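Local atomic coordinates of 3,4-dihydroxy-2-butanone 4-phosphate synthase (Acinetobacter baumannii, PDB entry 6MNZ), a protein that probably converts D-ribulose 5-phosphate into formate and 3,4-dihydroxy-2-butanone 4-phosphate, a step of riboflavin biosynthesis that uses magnesium or manganese ions. Residues Thr216-Gly219 against Ser220-Leu223; His253-Pro257 against Val258-Leu262; Ile327-Gly330 against Ala331-Arg335; Met342-Ser346 against Ser347-Phe351. All blocks are in the same frame, centred on the assembly; numbering follows the deposited sequence.

Contact 1 of 4, residues Thr216-Gly219 against Ser220-Leu223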
loop_
_atom_site.group_PDB
_atom_site.type_symbol
_atom_site.label_atom_id
_atom_site.label_comp_id
_atom_site.label_asym_id
_atom_site.label_seq_id
_atom_site.Cartn_x
_atom_site.Cartn_y
_atom_site.Cartn_z
ATOM N N THR A 216 15.018 -13.215 22.970
ATOM C CA THR A 216 14.815 -11.779 23.043
ATOM C C THR A 216 15.604 -11.205 24.212
ATOM O O THR A 216 15.917 -11.906 25.179
ATOM C CB THR A 216 13.328 -11.442 23.201
ATOM O OG1 THR A 216 12.558 -12.235 22.290
ATOM C CG2 THR A 216 13.081 -9.980 22.921
ATOM N N GLU A 217 15.774 -9.881 24.190
ATOM C CA GLU A 217 16.378 -9.188 25.320
ATOM C C GLU A 217 15.518 -9.251 26.575
ATOM O O GLU A 217 16.033 -9.007 27.672
ATOM C CB GLU A 217 16.648 -7.728 24.952
ATOM C CG GLU A 217 17.432 -7.556 23.661
ATOM C CD GLU A 217 18.333 -6.333 23.672
ATOM O OE1 GLU A 217 18.501 -5.714 24.743
ATOM O OE2 GLU A 217 18.862 -5.979 22.599
ATOM N N TYR A 218 14.207 -9.462 26.434
ATOM C CA TYR A 218 13.378 -9.752 27.598
ATOM C C TYR A 218 13.474 -11.212 28.015
ATOM O O TYR A 218 13.239 -11.534 29.185
ATOM C CB TYR A 218 11.918 -9.395 27.315
ATOM C CG TYR A 218 11.732 -8.119 26.529
ATOM C CD1 TYR A 218 11.386 -8.158 25.186
ATOM C CD2 TYR A 218 11.731 -6.885 27.165
ATOM C CE1 TYR A 218 11.192 -6.998 24.465
ATOM C CE2 TYR A 218 11.529 -5.716 26.454
ATOM C CZ TYR A 218 11.235 -5.782 25.107
ATOM O OH TYR A 218 11.085 -4.629 24.374
ATOM N N GLY A 219 13.751 -12.101 27.080
ATOM C CA GLY A 219 13.871 -13.511 27.386
ATOM C C GLY A 219 13.516 -14.348 26.169
ATOM O O GLY A 219 13.646 -13.894 25.033
ATOM N N SER A 220 13.055 -15.565 26.440
ATOM C CA SER A 220 12.640 -16.497 25.403
ATOM C C SER A 220 11.121 -16.527 25.316
ATOM O O SER A 220 10.432 -16.609 26.337
ATOM C CB SER A 220 13.175 -17.902 25.691
ATOM O OG SER A 220 14.589 -17.897 25.789
ATOM N N PHE A 221 10.606 -16.497 24.092
ATOM C CA PHE A 221 9.175 -16.554 23.842
ATOM C C PHE A 221 8.867 -17.705 22.895
ATOM O O PHE A 221 9.704 -18.108 22.083
ATOM C CB PHE A 221 8.659 -15.236 23.251
ATOM C CG PHE A 221 8.516 -14.136 24.260
ATOM C CD1 PHE A 221 9.455 -13.122 24.333
ATOM C CD2 PHE A 221 7.423 -14.093 25.106
ATOM C CE1 PHE A 221 9.276 -12.055 25.190
ATOM C CE2 PHE A 221 7.257 -13.046 25.993
ATOM C CZ PHE A 221 8.177 -12.017 26.023
ATOM N N GLU A 222 7.613 -18.149 22.925
ATOM C CA GLU A 222 7.060 -19.006 21.885
ATOM C C GLU A 222 6.264 -18.162 20.897
ATOM O O GLU A 222 5.403 -17.374 21.298
ATOM C CB GLU A 222 6.168 -20.090 22.492
ATOM C CG GLU A 222 6.851 -20.937 23.549
ATOM C CD GLU A 222 7.963 -21.797 22.979
ATOM O OE1 GLU A 222 8.008 -21.972 21.743
ATOM O OE2 GLU A 222 8.754 -22.347 23.773
ATOM N N LEU A 223 6.580 -18.308 19.609
ATOM C CA LEU A 223 5.931 -17.546 18.547
ATOM C C LEU A 223 4.803 -18.386 17.959
ATOM O O LEU A 223 5.055 -19.298 17.166
ATOM C CB LEU A 223 6.940 -17.163 17.467
ATOM C CG LEU A 223 6.792 -15.779 16.842
ATOM C CD1 LEU A 223 7.272 -14.710 17.805
ATOM C CD2 LEU A 223 7.559 -15.708 15.532
#

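Contact 2 of 4, residues His253-Pro257 against Val258-Leu262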
loop_
_atom_site.group_PDB
_atom_site.type_symbol
_atom_site.label_atom_id
_atom_site.label_comp_id
_atom_site.label_asym_id
_atom_site.label_seq_id
_atom_site.Cartn_x
_atom_site.Cartn_y
_atom_site.Cartn_z
ATOM N N HIS A 253 -2.398 -5.810 21.098
ATOM C CA HIS A 253 -1.481 -4.731 20.753
ATOM C C HIS A 253 -1.667 -4.351 19.292
ATOM O O HIS A 253 -1.453 -5.180 18.402
ATOM C CB HIS A 253 -0.031 -5.140 21.012
ATOM C CG HIS A 253 0.885 -3.979 21.232
ATOM N ND1 HIS A 253 0.647 -3.036 22.209
ATOM C CD2 HIS A 253 1.876 -3.476 20.462
ATOM C CE1 HIS A 253 1.501 -2.039 22.072
ATOM N NE2 HIS A 253 2.295 -2.314 21.057
ATOM N N GLY A 254 -2.033 -3.096 19.050
ATOM C CA GLY A 254 -1.967 -2.493 17.723
ATOM C C GLY A 254 -0.930 -1.382 17.667
ATOM O O GLY A 254 -0.850 -0.552 18.576
ATOM N N PHE A 255 -0.177 -1.347 16.566
ATOM C CA PHE A 255 0.916 -0.393 16.423
ATOM C C PHE A 255 0.406 1.041 16.529
ATOM O O PHE A 255 -0.753 1.338 16.230
ATOM C CB PHE A 255 1.611 -0.598 15.075
ATOM C CG PHE A 255 2.867 0.207 14.909
ATOM C CD1 PHE A 255 3.041 1.012 13.796
ATOM C CD2 PHE A 255 3.947 -0.003 15.747
ATOM C CE1 PHE A 255 4.230 1.682 13.588
ATOM C CE2 PHE A 255 5.124 0.694 15.567
ATOM C CZ PHE A 255 5.252 1.565 14.505
ATOM N N SER A 256 1.279 1.931 17.001
ATOM C CA SER A 256 0.955 3.350 17.113
ATOM C C SER A 256 2.226 4.143 17.402
ATOM O O SER A 256 3.303 3.548 17.532
ATOM C CB SER A 256 -0.098 3.570 18.199
ATOM O OG SER A 256 0.503 3.984 19.413
ATOM N N PRO A 257 2.166 5.481 17.433
ATOM C CA PRO A 257 3.415 6.260 17.526
ATOM C C PRO A 257 4.209 6.040 18.808
ATOM O O PRO A 257 5.262 6.671 18.965
ATOM C CB PRO A 257 2.942 7.722 17.425
ATOM C CG PRO A 257 1.447 7.693 17.393
ATOM C CD PRO A 257 1.024 6.312 17.017
ATOM N N VAL A 258 3.689 5.286 19.777
ATOM C CA VAL A 258 4.246 5.305 21.125
ATOM C C VAL A 258 5.197 4.129 21.312
ATOM O O VAL A 258 5.484 3.728 22.447
ATOM C CB VAL A 258 3.142 5.284 22.200
ATOM C CG1 VAL A 258 2.239 6.492 22.047
ATOM C CG2 VAL A 258 2.340 3.988 22.137
ATOM N N ARG A 259 5.794 3.657 20.219
ATOM C CA ARG A 259 6.832 2.640 20.311
ATOM C C ARG A 259 8.229 3.223 20.170
ATOM O O ARG A 259 9.157 2.775 20.848
ATOM C CB ARG A 259 6.638 1.579 19.218
ATOM C CG ARG A 259 5.212 1.158 18.995
ATOM C CD ARG A 259 4.603 0.644 20.273
ATOM N NE ARG A 259 3.308 0.032 20.021
ATOM C CZ ARG A 259 2.201 0.720 19.772
ATOM N NH1 ARG A 259 2.257 2.041 19.653
ATOM N NH2 ARG A 259 1.057 0.086 19.562
ATOM N N ASP A 260 8.443 4.025 19.131
ATOM C CA ASP A 260 9.774 4.561 18.886
ATOM C C ASP A 260 10.116 5.705 19.834
ATOM O O ASP A 260 11.284 5.875 20.198
ATOM C CB ASP A 260 9.882 4.983 17.425
ATOM C CG ASP A 260 9.673 3.815 16.471
ATOM O OD1 ASP A 260 8.507 3.586 16.084
ATOM O OD2 ASP A 260 10.564 2.936 16.438
ATOM N N LEU A 261 9.134 6.538 20.192
ATOM C CA LEU A 261 9.410 7.772 20.923
ATOM C C LEU A 261 9.103 7.656 22.413
ATOM O O LEU A 261 10.018 7.691 23.241
ATOM C CB LEU A 261 8.608 8.931 20.318
ATOM C CG LEU A 261 9.307 9.708 19.204
ATOM C CD1 LEU A 261 9.582 8.801 18.016
ATOM C CD2 LEU A 261 8.486 10.917 18.778
ATOM N N LEU A 262 7.841 7.419 22.762
ATOM C CA LEU A 262 7.491 6.994 24.111
ATOM C C LEU A 262 7.653 5.473 24.195
ATOM O O LEU A 262 8.258 4.842 23.323
ATOM C CB LEU A 262 6.077 7.450 24.471
ATOM C CG LEU A 262 5.767 8.945 24.642
ATOM C CD1 LEU A 262 4.252 9.122 24.854
ATOM C CD2 LEU A 262 6.532 9.580 25.807
#

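Contact 3 of 4, residues Ile327-Gly330 against Ala331-Arg335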
loop_
_atom_site.group_PDB
_atom_site.type_symbol
_atom_site.label_atom_id
_atom_site.label_comp_id
_atom_site.label_asym_id
_atom_site.label_seq_id
_atom_site.Cartn_x
_atom_site.Cartn_y
_atom_site.Cartn_z
ATOM N N ILE A 327 -10.330 -7.051 18.942
ATOM C CA ILE A 327 -10.430 -7.918 20.107
ATOM C C ILE A 327 -11.050 -9.259 19.749
ATOM O O ILE A 327 -10.735 -10.268 20.390
ATOM C CB ILE A 327 -11.224 -7.211 21.224
ATOM C CG1 ILE A 327 -10.699 -7.636 22.601
ATOM C CG2 ILE A 327 -12.715 -7.503 21.104
ATOM C CD1 ILE A 327 -9.303 -7.121 22.921
ATOM N N GLY A 328 -11.765 -9.338 18.625
ATOM C CA GLY A 328 -12.229 -10.629 18.147
ATOM C C GLY A 328 -11.103 -11.508 17.639
ATOM O O GLY A 328 -11.057 -12.705 17.938
ATOM N N VAL A 329 -10.173 -10.930 16.876
ATOM C CA VAL A 329 -8.965 -11.660 16.503
ATOM C C VAL A 329 -8.132 -11.959 17.741
ATOM O O VAL A 329 -7.766 -13.112 17.998
ATOM C CB VAL A 329 -8.159 -10.867 15.457
ATOM C CG1 VAL A 329 -6.795 -11.512 15.220
ATOM C CG2 VAL A 329 -8.934 -10.775 14.155
ATOM N N GLY A 330 -7.936 -10.952 18.591
ATOM C CA GLY A 330 -7.171 -11.161 19.807
ATOM C C GLY A 330 -7.809 -12.161 20.750
ATOM O O GLY A 330 -7.103 -12.903 21.437
ATOM N N ALA A 331 -9.136 -12.288 20.705
ATOM C CA ALA A 331 -9.825 -13.178 21.630
ATOM C C ALA A 331 -9.769 -14.626 21.160
ATOM O O ALA A 331 -9.563 -15.536 21.971
ATOM C CB ALA A 331 -11.277 -12.733 21.807
ATOM N N GLN A 332 -9.873 -14.853 19.848
ATOM C CA GLN A 332 -9.755 -16.208 19.324
ATOM C C GLN A 332 -8.336 -16.741 19.466
ATOM O O GLN A 332 -8.150 -17.930 19.745
ATOM C CB GLN A 332 -10.188 -16.243 17.860
ATOM C CG GLN A 332 -11.653 -15.897 17.641
ATOM C CD GLN A 332 -12.042 -15.889 16.173
ATOM O OE1 GLN A 332 -11.529 -16.678 15.378
ATOM N NE2 GLN A 332 -12.921 -14.966 15.798
ATOM N N ILE A 333 -7.338 -15.857 19.418
ATOM C CA ILE A 333 -5.967 -16.265 19.709
ATOM C C ILE A 333 -5.851 -16.719 21.158
ATOM O O ILE A 333 -5.209 -17.732 21.462
ATOM C CB ILE A 333 -4.990 -15.117 19.394
ATOM C CG1 ILE A 333 -4.878 -14.929 17.878
ATOM C CG2 ILE A 333 -3.627 -15.389 20.014
ATOM C CD1 ILE A 333 -4.031 -13.742 17.457
ATOM N N LEU A 334 -6.383 -15.920 22.083
ATOM C CA LEU A 334 -6.199 -16.205 23.500
ATOM C C LEU A 334 -6.951 -17.460 23.924
ATOM O O LEU A 334 -6.439 -18.242 24.731
ATOM C CB LEU A 334 -6.646 -15.005 24.332
ATOM C CG LEU A 334 -5.815 -13.738 24.122
ATOM C CD1 LEU A 334 -6.549 -12.513 24.654
ATOM C CD2 LEU A 334 -4.449 -13.874 24.776
ATOM N N ARG A 335 -8.119 -17.718 23.331
ATOM C CA ARG A 335 -8.782 -18.998 23.552
ATOM C C ARG A 335 -7.974 -20.147 22.965
ATOM O O ARG A 335 -7.870 -21.216 23.578
ATOM C CB ARG A 335 -10.185 -18.981 22.953
ATOM C CG ARG A 335 -10.919 -20.307 23.100
ATOM C CD ARG A 335 -12.411 -20.148 22.863
ATOM N NE ARG A 335 -12.709 -19.883 21.458
ATOM C CZ ARG A 335 -13.451 -18.871 21.015
ATOM N NH1 ARG A 335 -14.007 -18.010 21.858
ATOM N NH2 ARG A 335 -13.653 -18.729 19.713
#

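Contact 4 of 4, residues Met342-Ser346 against Ser347-Phe351. With SO4 (sulfate ion), chain D.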
loop_
_atom_site.group_PDB
_atom_site.type_symbol
_atom_site.label_atom_id
_atom_site.label_comp_id
_atom_site.label_asym_id
_atom_site.label_seq_id
_atom_site.Cartn_x
_atom_site.Cartn_y
_atom_site.Cartn_z
ATOM N N MET A 342 -7.763 -13.512 32.893
ATOM C CA MET A 342 -6.767 -12.610 32.336
ATOM C C MET A 342 -6.424 -11.528 33.346
ATOM O O MET A 342 -7.299 -11.017 34.053
ATOM C CB MET A 342 -7.249 -11.945 31.042
ATOM C CG MET A 342 -7.060 -12.791 29.794
ATOM S SD MET A 342 -7.394 -11.874 28.277
ATOM C CE MET A 342 -9.156 -11.566 28.406
ATOM N N LYS A 343 -5.202 -11.021 33.225
ATOM C CA LYS A 343 -4.794 -9.754 33.828
ATOM C C LYS A 343 -4.393 -8.812 32.698
ATOM O O LYS A 343 -3.310 -8.948 32.121
ATOM C CB LYS A 343 -3.654 -9.982 34.817
ATOM C CG LYS A 343 -2.784 -8.770 35.092
ATOM C CD LYS A 343 -1.827 -9.060 36.242
ATOM C CE LYS A 343 -0.558 -8.230 36.153
ATOM N NZ LYS A 343 0.397 -8.570 37.245
ATOM N N LEU A 344 -5.311 -7.930 32.312
ATOM C CA LEU A 344 -5.128 -7.112 31.120
ATOM C C LEU A 344 -4.217 -5.931 31.428
ATOM O O LEU A 344 -4.465 -5.174 32.374
ATOM C CB LEU A 344 -6.470 -6.606 30.595
ATOM C CG LEU A 344 -7.421 -7.610 29.941
ATOM C CD1 LEU A 344 -8.622 -6.883 29.348
ATOM C CD2 LEU A 344 -6.719 -8.431 28.876
ATOM N N LEU A 345 -3.269 -5.681 30.530
ATOM C CA LEU A 345 -2.440 -4.488 30.577
ATOM C C LEU A 345 -3.011 -3.347 29.742
ATOM O O LEU A 345 -2.274 -2.419 29.387
ATOM C CB LEU A 345 -1.022 -4.821 30.108
ATOM C CG LEU A 345 -0.384 -6.043 30.773
ATOM C CD1 LEU A 345 1.092 -6.135 30.417
ATOM C CD2 LEU A 345 -0.573 -5.999 32.283
ATOM N N SER A 346 -4.304 -3.383 29.442
ATOM C CA SER A 346 -4.960 -2.340 28.669
ATOM C C SER A 346 -5.721 -1.400 29.595
ATOM O O SER A 346 -6.098 -1.758 30.713
ATOM C CB SER A 346 -5.916 -2.948 27.640
ATOM O OG SER A 346 -5.214 -3.743 26.700
ATOM N N SER A 347 -5.955 -0.186 29.105
ATOM C CA SER A 347 -6.997 0.654 29.667
ATOM C C SER A 347 -8.370 0.054 29.373
ATOM O O SER A 347 -8.518 -0.750 28.449
ATOM C CB SER A 347 -6.909 2.064 29.092
ATOM O OG SER A 347 -7.154 2.060 27.698
ATOM N N PRO A 348 -9.352 0.303 30.241
ATOM C CA PRO A 348 -10.606 -0.454 30.165
ATOM C C PRO A 348 -11.253 -0.340 28.792
ATOM O O PRO A 348 -11.175 0.692 28.123
ATOM C CB PRO A 348 -11.480 0.193 31.251
ATOM C CG PRO A 348 -10.791 1.484 31.612
ATOM C CD PRO A 348 -9.338 1.221 31.392
ATOM N N LEU A 349 -11.929 -1.415 28.395
ATOM C CA LEU A 349 -12.445 -1.550 27.043
ATOM C C LEU A 349 -13.884 -1.035 26.995
ATOM O O LEU A 349 -14.413 -0.513 27.979
ATOM C CB LEU A 349 -12.345 -3.003 26.583
ATOM C CG LEU A 349 -10.994 -3.687 26.811
ATOM C CD1 LEU A 349 -11.095 -5.177 26.524
ATOM C CD2 LEU A 349 -9.911 -3.046 25.954
ATOM N N ARG A 350 -14.548 -1.211 25.855
ATOM C CA ARG A 350 -15.996 -1.081 25.813
ATOM C C ARG A 350 -16.644 -2.082 26.762
ATOM O O ARG A 350 -16.130 -3.180 26.991
ATOM C CB ARG A 350 -16.509 -1.296 24.389
ATOM C CG ARG A 350 -16.099 -0.205 23.411
ATOM C CD ARG A 350 -17.030 0.995 23.486
ATOM N NE ARG A 350 -16.484 2.158 22.790
ATOM C CZ ARG A 350 -15.587 2.994 23.308
ATOM N NH1 ARG A 350 -15.122 2.805 24.536
ATOM N NH2 ARG A 350 -15.170 4.035 22.599
ATOM N N PHE A 351 -17.792 -1.696 27.312
ATOM C CA PHE A 351 -18.576 -2.623 28.112
ATOM C C PHE A 351 -19.039 -3.798 27.262
ATOM O O PHE A 351 -19.334 -3.649 26.073
ATOM C CB PHE A 351 -19.778 -1.908 28.726
ATOM C CG PHE A 351 -20.478 -2.706 29.782
ATOM C CD1 PHE A 351 -19.935 -2.822 31.050
ATOM C CD2 PHE A 351 -21.601 -3.452 29.470
ATOM C CE1 PHE A 351 -20.492 -3.674 31.980
ATOM C CE2 PHE A 351 -22.208 -4.247 30.420
ATOM C CZ PHE A 351 -21.614 -4.412 31.652
HETATM S S SO4 D . -3.937 1.349 26.267
HETATM O O1 SO4 D . -4.484 0.382 25.321
HETATM O O2 SO4 D . -3.675 0.688 27.543
HETATM O O3 SO4 D . -2.695 1.900 25.735
HETATM O O4 SO4 D . -4.903 2.425 26.469
#

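Contact 1 of 4, residues Thr216-Gly219 against Ser220-Leu223
The ring of Phe221 meets Thr216 at its edge, where OG1 lies near the ring plane 3.8 Å from CD1, while Tyr218 comes up to it obliquely, its CB 4.3 Å from CE1 of Phe221. Two aromatic residues thus stand side by side at the tip of a beta hairpin, in which strand 206-215 turns back into strand 220-228, but their rings do not stack. The CG of the phenylalanine lies anti to the carbonyl carbon and beside the backbone N (chi1 -77°), which turns the ring back towards the residues before it. The same buried ring also packs on Ile214 and Leu238 of the flanking strands and on Lys240 and Ala272 of nearby loops, so it packs into the sheet just below the turn. Tyr218 has a different neighbourhood: it rests on Glu270 and on Leu261 of the second subunit, which Thr216 also touches. The hairpin tip is therefore part of the dimer contact as well as a chain reversal. Gly219 completes the turn at a positive phi of 152°, a backbone conformation suited to glycine. Beyond it the hydroxyl of Ser220 hydrogen-bonds OE1 of Gln215. The reversal itself is closed by the main chain: Thr216 N donates to Gly219 O at 2.6 Å, and Gly219 N returns a weak bond of 2.9 Å to Thr216 O.

Contact 2 of 4, residues His253-Pro257 against Val258-Leu262
Arg259 folds back over the residues that precede it and lays its guanidinium group among His253, Phe255 and Ser256, although its exact placing is doubtful on the NH2 side, which is modelled too close to Gly254 O. NE donates to NE2 of His253 at 2.8 Å, a bent bond with an N-H...acceptor angle of 137°; the donor is tilted out of the imidazole plane, and the two flat groups are turned 66° apart. NH1 makes a straighter bond of 2.6 Å to OG of Ser256, which lies in the guanidinium plane at its edge. One face of the group is covered by backbone, Ser256 N and Phe255 CA. Lower on the side chain, CG of Arg259 packs 3.5 Å from CE2 of Phe255. A bend at chi2 (-57°) carries the chain from this aromatic contact to the histidine. A type I beta turn from Ser256 to Arg259, a little after strand 248-253, sets the two residues close. Inside it OG of Ser256 also accepts a weak bond from Val258 N, 3.5 Å away, in the manner of an ST turn. Further out, Asp260 faces the second subunit: its OD2 bonds weakly to Asn265 ND2 and its backbone O to Tyr218 OH, both of that subunit. To accept from the arginine, NE2 of His253 would have to be unprotonated, so the guanidinium's bonding partners in this stretch are probably neutral.

Contact 3 of 4, residues Ile327-Gly330 against Ala331-Arg335
Val329 and Ile333, one turn apart on helix 320-336, meet where the helix packs against the sheet: CG1 of the valine lies 4.2 Å from CD1 of the isoleucine, and the two side chains cross at a slant. Both press on His235 of strand 235-239; Ile333 adds Ala237 and Tyr226, and Val329 adds Glu228 and Met200, the last on helix 192-202. This buried stripe of an alpha helix laid on a mixed sheet is the densely packed part. Beneath it the main-chain bonds are regular: Ile333 N to Val329 O at 3.1 Å with an angle of 160°, Gln332 N to Gly328 O at 3.1 Å, and Leu334 N to Gly330 O at 3.2 Å. The Gly328 carbonyl also takes a second, weak bond from Ala331 N. Gly330 offers bare backbone to Leu334, whose CD1 rests beside its carbonyl and whose buried side chain packs on Val289. Elsewhere round the helix Ile327, Ala331 and Arg335 are partly exposed, and the side chains of Ile327 and Ala331 do not touch; Ala331 and Arg335 meet Phe357 of a loop. Gly328 lies under Gln332, which extends past the glycine carbonyl with CG 3.3 Å from Gly328 O, and OE1 of Gln332 accepts a hydrogen bond from Thr205 N and a weak one from Val206 N.

Contact 4 of 4, residues Met342-Ser346 against Ser347-Phe351
Ser347 OG donates to O4 of a sulfate ion at 2.6 Å, and the backbone N of the same residue donates to sulfate O2 at 2.9 Å. With OG between the backbone N and the carbonyl carbon (chi1 64°), hydroxyl and amide reach different oxygens of the same ion. Arg251 NH2, from strand 248-253, is a third donor to the ion, so an anion is gripped by a hydroxyl, an amide and a guanidinium at the surface. The sulfate probably comes from the crystallisation liquor, and its presence by itself identifies no physiological ligand. Across the bend from the polar residues the contact is apolar: CD1 of Leu344 touches CD1 of Leu349 at 4.1 Å, the two side chains running at about a right angle, and CB of Ser346 approaches CD2 of Leu349 at 4.3 Å. The chain curls round this small leucine pair as it leaves the strand. Leu344 is its buried member, packed on Val250 and on Val362 and Val365; strand 342-344 runs between and parallel to strands 248-253 and 362-365, while Leu349 reaches Leu354 in the exposed loop and Arg350 lies against Leu320 and Gln323 of helix 320-336.

Overall arrangement
All four contacts are local and lie within the region related to GTP cyclohydrolase II. Contact 3 is the buried one; contacts 1, 2 and 4 are at the surface. One mixed sheet joins them: it holds strands of contacts 1 and 4, contact 2 starts at the end of its strand 248-253, whose Arg251 binds the sulfate of contact 4, and the helix of contact 3 packs on it. Contacts 3 and 4 touch directly, CD1 of Leu334 lying 3.8 Å from SD of Met342. Contacts 1 and 2 both meet the second subunit, where Tyr218 of one subunit packs on Leu261 of the other. Chemistry follows place: regular backbone bonding in the helix, side-chain bonds in 253-262, a phenylalanine edge against the turn in the hairpin, a crystallisation sulfate held by Ser347.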